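Local coordinates for protein abietadiene synthase, chloroplastic (Abies grandis, PDB 3S9V) that belongs to the plant terpene synthase family and has a largely helical, multidomain chain that includes a metal-binding terpene synthase domain, at residues H374-P378 with E728-R732; W425-P430 with F748-I753; L673-T677 with N725-E729. All coordinates share one frame; numbering follows the deposited sequence.

Interaction 1: residues H374-P378 with E728-R732; sequences HVSFP and EELNR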
loop_
_atom_site.group_PDB
_atom_site.type_symbol
_atom_site.label_atom_id
_atom_site.label_comp_id
_atom_site.label_asym_id
_atom_site.label_seq_id
_atom_site.Cartn_x
_atom_site.Cartn_y
_atom_site.Cartn_z
ATOM N N HIS A 374 -4.530 5.189 7.463
ATOM C CA HIS A 374 -5.633 4.295 7.798
ATOM C C HIS A 374 -5.247 3.209 8.798
ATOM O O HIS A 374 -6.110 2.664 9.480
ATOM C CB HIS A 374 -6.199 3.644 6.531
ATOM C CG HIS A 374 -7.047 4.564 5.709
ATOM N ND1 HIS A 374 -8.364 4.836 6.016
ATOM C CD2 HIS A 374 -6.750 5.320 4.624
ATOM C CE1 HIS A 374 -8.841 5.722 5.160
ATOM N NE2 HIS A 374 -7.882 6.033 4.306
ATOM N N VAL A 375 -3.958 2.893 8.890
ATOM C CA VAL A 375 -3.517 1.849 9.811
ATOM C C VAL A 375 -3.135 2.504 11.128
ATOM O O VAL A 375 -1.984 2.469 11.559
ATOM C CB VAL A 375 -2.320 1.064 9.223
ATOM C CG1 VAL A 375 -2.060 -0.176 10.046
ATOM C CG2 VAL A 375 -2.616 0.676 7.778
ATOM N N SER A 376 -4.138 3.092 11.769
ATOM C CA SER A 376 -3.948 3.803 13.013
ATOM C C SER A 376 -4.505 3.089 14.231
ATOM O O SER A 376 -5.368 2.207 14.125
ATOM C CB SER A 376 -4.617 5.165 12.912
ATOM O OG SER A 376 -6.003 4.987 12.665
ATOM N N PHE A 377 -4.006 3.515 15.390
ATOM C CA PHE A 377 -4.416 2.986 16.675
ATOM C C PHE A 377 -5.214 4.068 17.380
ATOM O O PHE A 377 -5.130 5.243 17.024
ATOM C CB PHE A 377 -3.192 2.626 17.521
ATOM C CG PHE A 377 -2.324 1.573 16.910
ATOM C CD1 PHE A 377 -2.824 0.720 15.932
ATOM C CD2 PHE A 377 -1.008 1.412 17.333
ATOM C CE1 PHE A 377 -2.026 -0.279 15.381
ATOM C CE2 PHE A 377 -0.204 0.414 16.790
ATOM C CZ PHE A 377 -0.717 -0.433 15.809
ATOM N N PRO A 378 -6.004 3.687 18.391
ATOM C CA PRO A 378 -6.792 4.694 19.099
ATOM C C PRO A 378 -5.906 5.769 19.703
ATOM O O PRO A 378 -4.831 5.475 20.230
ATOM C CB PRO A 378 -7.528 3.875 20.160
ATOM C CG PRO A 378 -6.615 2.696 20.387
ATOM C CD PRO A 378 -6.174 2.353 18.993
ATOM N N GLU A 728 -10.544 1.034 14.785
ATOM C CA GLU A 728 -9.237 1.549 15.162
ATOM C C GLU A 728 -8.660 0.640 16.246
ATOM O O GLU A 728 -7.479 0.297 16.217
ATOM C CB GLU A 728 -9.392 2.982 15.665
ATOM C CG GLU A 728 -8.134 3.815 15.615
ATOM C CD GLU A 728 -8.437 5.300 15.513
ATOM O OE1 GLU A 728 -9.229 5.809 16.338
ATOM O OE2 GLU A 728 -7.881 5.959 14.609
ATOM N N GLU A 729 -9.501 0.236 17.193
ATOM C CA GLU A 729 -9.060 -0.653 18.255
ATOM C C GLU A 729 -8.736 -2.021 17.650
ATOM O O GLU A 729 -7.799 -2.702 18.082
ATOM C CB GLU A 729 -10.140 -0.794 19.345
ATOM C CG GLU A 729 -9.687 -1.709 20.490
ATOM C CD GLU A 729 -10.585 -1.686 21.726
ATOM O OE1 GLU A 729 -10.362 -2.537 22.620
ATOM O OE2 GLU A 729 -11.495 -0.829 21.815
ATOM N N LEU A 730 -9.508 -2.413 16.639
ATOM C CA LEU A 730 -9.294 -3.696 15.964
ATOM C C LEU A 730 -7.934 -3.706 15.256
ATOM O O LEU A 730 -7.280 -4.749 15.178
ATOM C CB LEU A 730 -10.420 -3.961 14.957
ATOM C CG LEU A 730 -10.413 -5.334 14.291
ATOM C CD1 LEU A 730 -10.512 -6.417 15.365
ATOM C CD2 LEU A 730 -11.572 -5.441 13.320
ATOM N N ASN A 731 -7.502 -2.554 14.739
ATOM C CA ASN A 731 -6.197 -2.492 14.088
ATOM C C ASN A 731 -5.119 -2.839 15.105
ATOM O O ASN A 731 -4.247 -3.669 14.846
ATOM C CB ASN A 731 -5.876 -1.087 13.560
ATOM C CG ASN A 731 -6.563 -0.771 12.259
ATOM O OD1 ASN A 731 -6.792 -1.654 11.426
ATOM N ND2 ASN A 731 -6.872 0.507 12.057
ATOM N N ARG A 732 -5.182 -2.193 16.266
ATOM C CA ARG A 732 -4.177 -2.424 17.286
ATOM C C ARG A 732 -4.133 -3.880 17.689
ATOM O O ARG A 732 -3.058 -4.423 17.920
ATOM C CB ARG A 732 -4.420 -1.550 18.521
ATOM C CG ARG A 732 -3.241 -1.556 19.499
ATOM C CD ARG A 732 -3.434 -0.547 20.619
ATOM N NE ARG A 732 -4.703 -0.742 21.312
ATOM C CZ ARG A 732 -5.196 0.089 22.226
ATOM N NH1 ARG A 732 -6.363 -0.173 22.800
ATOM N NH2 ARG A 732 -4.526 1.181 22.566
HETATM O O HOH W 1 -3.006 2.854 20.991
#
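The ring of F377 carries R732 on one face, and the guanidinium of R732 carries P378 on one of its own. CG of R732 stands over the centre of the F377 ring, 4.2 Å from its centroid and 10° off the normal, which makes a CH-pi contact. CE1 of F377 also comes to 3.6 Å from CA of R732. The R732 chain runs out extended and then bends at chi3 (54°). That bend carries the guanidinium past the ring, so that CG of P378 sits above the guanidinium plane, 3.4 Å from NH2 of R732. A water joins the same two residues. It donates to O of P378 and accepts from NH2 of R732.

Two further flat groups, the N731 amide and the E728 carboxylate, make the hydrogen bonds. The amide of N731 gives a hydrogen bond from ND2 to O of S376 at 3.1 Å. The donor lies in the carbonyl plane, on a lone pair of the acceptor, and the acceptor lies near the amide plane of N731. OD1 of N731 is taken by W425 and H426, so both ends of the amide are held and its rotation is fixed. The carboxylate of E728 accepts from OG of S376 at 2.9 Å, on the anti lone pair of OE2. Its aliphatic part is used too, because CG of E728 lies 3.4 Å from C of F377.

R331 makes a cation-pi contact with F377 and bonds O of V375. V375 is the centre of an inverse gamma turn. The arrangement is a loop packed on a helix: the connection between helices 363-373 and 381-397 of the N-terminal terpene synthase domain crosses helix 712-736, within the largely helical fold of this family.

Interaction 2: residues W425-P430 with F748-I753; sequences WHKSMP and FETARI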
loop_
_atom_site.group_PDB
_atom_site.type_symbol
_atom_site.label_atom_id
_atom_site.label_comp_id
_atom_site.label_asym_id
_atom_site.label_seq_id
_atom_site.Cartn_x
_atom_site.Cartn_y
_atom_site.Cartn_z
ATOM N N TRP A 425 -7.972 0.838 3.654
ATOM C CA TRP A 425 -7.522 -0.256 4.508
ATOM C C TRP A 425 -8.630 -1.230 4.953
ATOM O O TRP A 425 -8.628 -2.411 4.602
ATOM C CB TRP A 425 -6.841 0.371 5.732
ATOM C CG TRP A 425 -6.388 -0.571 6.807
ATOM C CD1 TRP A 425 -6.738 -0.529 8.120
ATOM C CD2 TRP A 425 -5.444 -1.639 6.677
ATOM N NE1 TRP A 425 -6.068 -1.502 8.825
ATOM C CE2 TRP A 425 -5.267 -2.199 7.963
ATOM C CE3 TRP A 425 -4.725 -2.176 5.599
ATOM C CZ2 TRP A 425 -4.405 -3.268 8.204
ATOM C CZ3 TRP A 425 -3.863 -3.241 5.839
ATOM C CH2 TRP A 425 -3.712 -3.775 7.134
ATOM N N HIS A 426 -9.586 -0.726 5.714
ATOM C CA HIS A 426 -10.658 -1.564 6.231
ATOM C C HIS A 426 -11.644 -2.134 5.220
ATOM O O HIS A 426 -12.561 -2.851 5.608
ATOM C CB HIS A 426 -11.417 -0.797 7.315
ATOM C CG HIS A 426 -10.582 -0.481 8.517
ATOM N ND1 HIS A 426 -10.656 0.723 9.182
ATOM C CD2 HIS A 426 -9.654 -1.216 9.172
ATOM C CE1 HIS A 426 -9.807 0.719 10.194
ATOM N NE2 HIS A 426 -9.187 -0.446 10.211
ATOM N N LYS A 427 -11.458 -1.829 3.939
ATOM C CA LYS A 427 -12.355 -2.314 2.893
ATOM C C LYS A 427 -11.588 -2.971 1.760
ATOM O O LYS A 427 -12.179 -3.380 0.763
ATOM C CB LYS A 427 -13.172 -1.166 2.294
ATOM C CG LYS A 427 -14.042 -0.409 3.262
ATOM C CD LYS A 427 -14.829 0.648 2.513
ATOM C CE LYS A 427 -15.602 1.540 3.455
ATOM N NZ LYS A 427 -16.386 2.559 2.702
ATOM N N SER A 428 -10.275 -3.065 1.911
ATOM C CA SER A 428 -9.442 -3.647 0.877
ATOM C C SER A 428 -9.053 -5.105 1.150
ATOM O O SER A 428 -8.265 -5.388 2.054
ATOM C CB SER A 428 -8.186 -2.793 0.705
ATOM O OG SER A 428 -7.362 -3.310 -0.327
ATOM N N MET A 429 -9.611 -6.023 0.364
ATOM C CA MET A 429 -9.303 -7.445 0.509
ATOM C C MET A 429 -8.082 -7.737 -0.368
ATOM O O MET A 429 -7.980 -7.238 -1.487
ATOM C CB MET A 429 -10.493 -8.304 0.059
ATOM C CG MET A 429 -11.865 -7.823 0.560
ATOM S SD MET A 429 -11.970 -7.573 2.350
ATOM C CE MET A 429 -11.406 -9.184 2.915
ATOM N N PRO A 430 -7.143 -8.555 0.130
ATOM C CA PRO A 430 -5.912 -8.925 -0.580
ATOM C C PRO A 430 -6.012 -9.218 -2.082
ATOM O O PRO A 430 -5.251 -8.651 -2.875
ATOM C CB PRO A 430 -5.410 -10.130 0.213
ATOM C CG PRO A 430 -5.832 -9.798 1.606
ATOM C CD PRO A 430 -7.249 -9.287 1.406
ATOM N N PHE A 748 -9.486 -10.554 11.489
ATOM C CA PHE A 748 -9.454 -9.224 10.880
ATOM C C PHE A 748 -10.048 -9.137 9.469
ATOM O O PHE A 748 -10.718 -8.167 9.123
ATOM C CB PHE A 748 -8.007 -8.716 10.866
ATOM C CG PHE A 748 -7.880 -7.256 10.553
ATOM C CD1 PHE A 748 -8.273 -6.298 11.474
ATOM C CD2 PHE A 748 -7.379 -6.837 9.328
ATOM C CE1 PHE A 748 -8.169 -4.945 11.180
ATOM C CE2 PHE A 748 -7.276 -5.483 9.026
ATOM C CZ PHE A 748 -7.668 -4.543 9.952
ATOM N N GLU A 749 -9.791 -10.147 8.648
ATOM C CA GLU A 749 -10.308 -10.162 7.284
ATOM C C GLU A 749 -11.814 -10.369 7.262
ATOM O O GLU A 749 -12.508 -9.855 6.382
ATOM C CB GLU A 749 -9.636 -11.263 6.470
ATOM C CG GLU A 749 -8.136 -11.080 6.281
ATOM C CD GLU A 749 -7.783 -9.762 5.618
ATOM O OE1 GLU A 749 -8.497 -9.356 4.680
ATOM O OE2 GLU A 749 -6.785 -9.138 6.029
ATOM N N THR A 750 -12.324 -11.137 8.220
ATOM C CA THR A 750 -13.755 -11.369 8.279
ATOM C C THR A 750 -14.438 -10.021 8.553
ATOM O O THR A 750 -15.472 -9.727 7.963
ATOM C CB THR A 750 -14.118 -12.423 9.359
ATOM O OG1 THR A 750 -13.670 -13.720 8.934
ATOM C CG2 THR A 750 -15.613 -12.478 9.571
ATOM N N ALA A 751 -13.854 -9.191 9.420
ATOM C CA ALA A 751 -14.436 -7.871 9.695
ATOM C C ALA A 751 -14.384 -7.021 8.415
ATOM O O ALA A 751 -15.340 -6.325 8.082
ATOM C CB ALA A 751 -13.673 -7.160 10.837
ATOM N N ARG A 752 -13.269 -7.096 7.692
ATOM C CA ARG A 752 -13.111 -6.330 6.458
ATOM C C ARG A 752 -14.147 -6.702 5.409
ATOM O O ARG A 752 -14.722 -5.828 4.761
ATOM C CB ARG A 752 -11.716 -6.537 5.876
ATOM C CG ARG A 752 -10.602 -6.139 6.819
ATOM C CD ARG A 752 -9.249 -6.519 6.255
ATOM N NE ARG A 752 -8.645 -5.433 5.504
ATOM C CZ ARG A 752 -7.434 -5.494 4.962
ATOM N NH1 ARG A 752 -6.710 -6.597 5.081
ATOM N NH2 ARG A 752 -6.937 -4.439 4.331
ATOM N N ILE A 753 -14.374 -7.999 5.236
ATOM C CA ILE A 753 -15.351 -8.464 4.267
ATOM C C ILE A 753 -16.687 -7.767 4.510
ATOM O O ILE A 753 -17.368 -7.396 3.561
ATOM C CB ILE A 753 -15.527 -10.006 4.336
ATOM C CG1 ILE A 753 -14.465 -10.680 3.472
ATOM C CG2 ILE A 753 -16.903 -10.418 3.836
ATOM C CD1 ILE A 753 -14.558 -10.299 1.992
#
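R752 reaches over one face of the W425 indole, with CZ 4.4 Å from the centroid of the six-membered ring. This is a cation-pi contact, although the guanidinium and ring planes are 49° apart. It joins helix 741-757 of the largely helical terpene synthase fold to the loop between helices 413-422 and 430-440. The edge of the same guanidinium grips a backbone carbonyl. NH2 of R752 donates to O of W425 at 2.7 Å, with an N-H...O angle of 161°, and NE adds a weak bond to that oxygen. N of S428 reaches O of W425 from the opposite face of the carbonyl plane. O of S428 sits over a face of the guanidinium, 2.8 Å from NH2 of R752, but at too poor an angle for a hydrogen bond. NH1 of R752 forms a salt bridge with OE2 of E749, one turn earlier on the helix, at 2.7 Å. The acceptor lies in the guanidinium plane and uses its syn lone pair. Bonds from two sides of the group, both close to its plane, should fix its rotation.

F748 meets W425 obliquely, and its CZ is 3.6 Å from NE1 of W425. CZ of F748 also comes to the edge of the H426 ring. N731 of helix 712-736 holds the polar ends of both rings.

M429 occupies the N-cap position of helix 430-440. The bend at chi2 (-53°) puts SD 3.7 Å from CB of R752. The bend at chi3 swings CE tightly against CG1 of I753 (3.5 Å), 3.4 Å from OE1 of E749.

Interaction 3: residues L673-T677 with N725-E729; sequences LMGLT and NALEE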
loop_
_atom_site.group_PDB
_atom_site.type_symbol
_atom_site.label_atom_id
_atom_site.label_comp_id
_atom_site.label_asym_id
_atom_site.label_seq_id
_atom_site.Cartn_x
_atom_site.Cartn_y
_atom_site.Cartn_z
ATOM N N LEU A 673 -14.621 -7.411 19.027
ATOM C CA LEU A 673 -14.566 -6.221 18.189
ATOM C C LEU A 673 -14.948 -6.532 16.742
ATOM O O LEU A 673 -15.591 -5.725 16.068
ATOM C CB LEU A 673 -13.166 -5.611 18.238
ATOM C CG LEU A 673 -12.854 -4.736 19.457
ATOM C CD1 LEU A 673 -11.370 -4.422 19.490
ATOM C CD2 LEU A 673 -13.664 -3.458 19.389
ATOM N N MET A 674 -14.537 -7.704 16.274
ATOM C CA MET A 674 -14.832 -8.143 14.918
ATOM C C MET A 674 -16.339 -8.219 14.789
ATOM O O MET A 674 -16.925 -7.679 13.850
ATOM C CB MET A 674 -14.215 -9.528 14.656
ATOM C CG MET A 674 -14.669 -10.182 13.353
ATOM S SD MET A 674 -14.350 -11.974 13.300
ATOM C CE MET A 674 -15.596 -12.505 14.447
ATOM N N GLY A 675 -16.959 -8.901 15.745
ATOM C CA GLY A 675 -18.405 -9.033 15.740
ATOM C C GLY A 675 -19.091 -7.684 15.845
ATOM O O GLY A 675 -20.076 -7.426 15.150
ATOM N N LEU A 676 -18.573 -6.817 16.711
ATOM C CA LEU A 676 -19.160 -5.493 16.886
ATOM C C LEU A 676 -19.125 -4.692 15.594
ATOM O O LEU A 676 -20.156 -4.190 15.154
ATOM C CB LEU A 676 -18.445 -4.712 18.002
ATOM C CG LEU A 676 -18.924 -3.275 18.264
ATOM C CD1 LEU A 676 -20.398 -3.300 18.625
ATOM C CD2 LEU A 676 -18.104 -2.632 19.406
ATOM N N THR A 677 -17.954 -4.574 14.975
ATOM C CA THR A 677 -17.865 -3.807 13.734
ATOM C C THR A 677 -18.736 -4.387 12.617
ATOM O O THR A 677 -19.326 -3.637 11.832
ATOM C CB THR A 677 -16.407 -3.691 13.209
ATOM O OG1 THR A 677 -15.895 -4.993 12.895
ATOM C CG2 THR A 677 -15.520 -3.013 14.246
ATOM N N ASN A 725 -14.199 3.847 15.938
ATOM C CA ASN A 725 -13.283 3.699 17.060
ATOM C C ASN A 725 -13.003 2.220 17.264
ATOM O O ASN A 725 -11.891 1.837 17.619
ATOM C CB ASN A 725 -13.871 4.314 18.332
ATOM C CG ASN A 725 -14.065 5.817 18.213
ATOM O OD1 ASN A 725 -13.171 6.537 17.757
ATOM N ND2 ASN A 725 -15.231 6.299 18.636
ATOM N N ALA A 726 -14.015 1.393 17.007
ATOM C CA ALA A 726 -13.887 -0.053 17.145
ATOM C C ALA A 726 -12.929 -0.612 16.100
ATOM O O ALA A 726 -12.157 -1.533 16.384
ATOM C CB ALA A 726 -15.251 -0.713 17.002
ATOM N N LEU A 727 -12.985 -0.062 14.889
ATOM C CA LEU A 727 -12.106 -0.518 13.813
ATOM C C LEU A 727 -10.674 -0.112 14.134
ATOM O O LEU A 727 -9.712 -0.817 13.801
ATOM C CB LEU A 727 -12.528 0.091 12.469
ATOM C CG LEU A 727 -13.690 -0.566 11.723
ATOM C CD1 LEU A 727 -14.145 0.325 10.572
ATOM C CD2 LEU A 727 -13.252 -1.936 11.216
ATOM N N GLU A 728 -10.544 1.034 14.785
ATOM C CA GLU A 728 -9.237 1.549 15.162
ATOM C C GLU A 728 -8.660 0.640 16.246
ATOM O O GLU A 728 -7.479 0.297 16.217
ATOM C CB GLU A 728 -9.392 2.982 15.665
ATOM C CG GLU A 728 -8.134 3.815 15.615
ATOM C CD GLU A 728 -8.437 5.300 15.513
ATOM O OE1 GLU A 728 -9.229 5.809 16.338
ATOM O OE2 GLU A 728 -7.881 5.959 14.609
ATOM N N GLU A 729 -9.501 0.236 17.193
ATOM C CA GLU A 729 -9.060 -0.653 18.255
ATOM C C GLU A 729 -8.736 -2.021 17.650
ATOM O O GLU A 729 -7.799 -2.702 18.082
ATOM C CB GLU A 729 -10.140 -0.794 19.345
ATOM C CG GLU A 729 -9.687 -1.709 20.490
ATOM C CD GLU A 729 -10.585 -1.686 21.726
ATOM O OE1 GLU A 729 -10.362 -2.537 22.620
ATOM O OE2 GLU A 729 -11.495 -0.829 21.815
#
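This contact is an antiparallel helix pair in the metal-binding terpene synthase domain. Helices 669-693 and 712-736 run in nearly opposite directions here, 151° apart, with their axes 9.4 Å from each other. A726 is the small residue at the middle of the contact. Its CB is met by three side chains of the facing helix: CG2 of T677 at 3.6 Å, CD2 of L673 at 4.0 Å and CD2 of L676 at 4.2 Å. The methyl of T677 points across because CG2 lies anti to the carbonyl carbon, while chi1 (63°) leaves OG1 over its own helix, 3.0 Å from O of M674. The same CG2 meets CD2 of L727 at 3.9 Å. L727 starts out away from the partner helix, and only the end of its side chain turns back.

The other end of the contact is part apolar, part charged. E729 extends across L673 at about a right angle. Its carboxylate is salt-bridged to R669, one turn before L673. CD1 of L673 lies against the E729 chain, nearest its CG at 3.3 Å.

Overall arrangement
Helix 712-736 takes part in interactions 1 and 3. The two share E728 and E729, but E728 makes contact only in interaction 1. E728 turns to the loop 374-378, whereas E729 turns to helix 669-693. Interaction 2 uses the next helix, 741-757, and joins interaction 1 through the side chain of N731. It meets interaction 3 where CB of A751 packs near OG1 of T677. Interactions 2 and 3 are buried, and interaction 1 is only partly so. Their chemistry differs: interaction 3 is apolar helix packing, interaction 2 centres on a buried arginine, and interaction 1 mixes hydrogen bonds, a water and CH-pi packing where a loop crosses a helix.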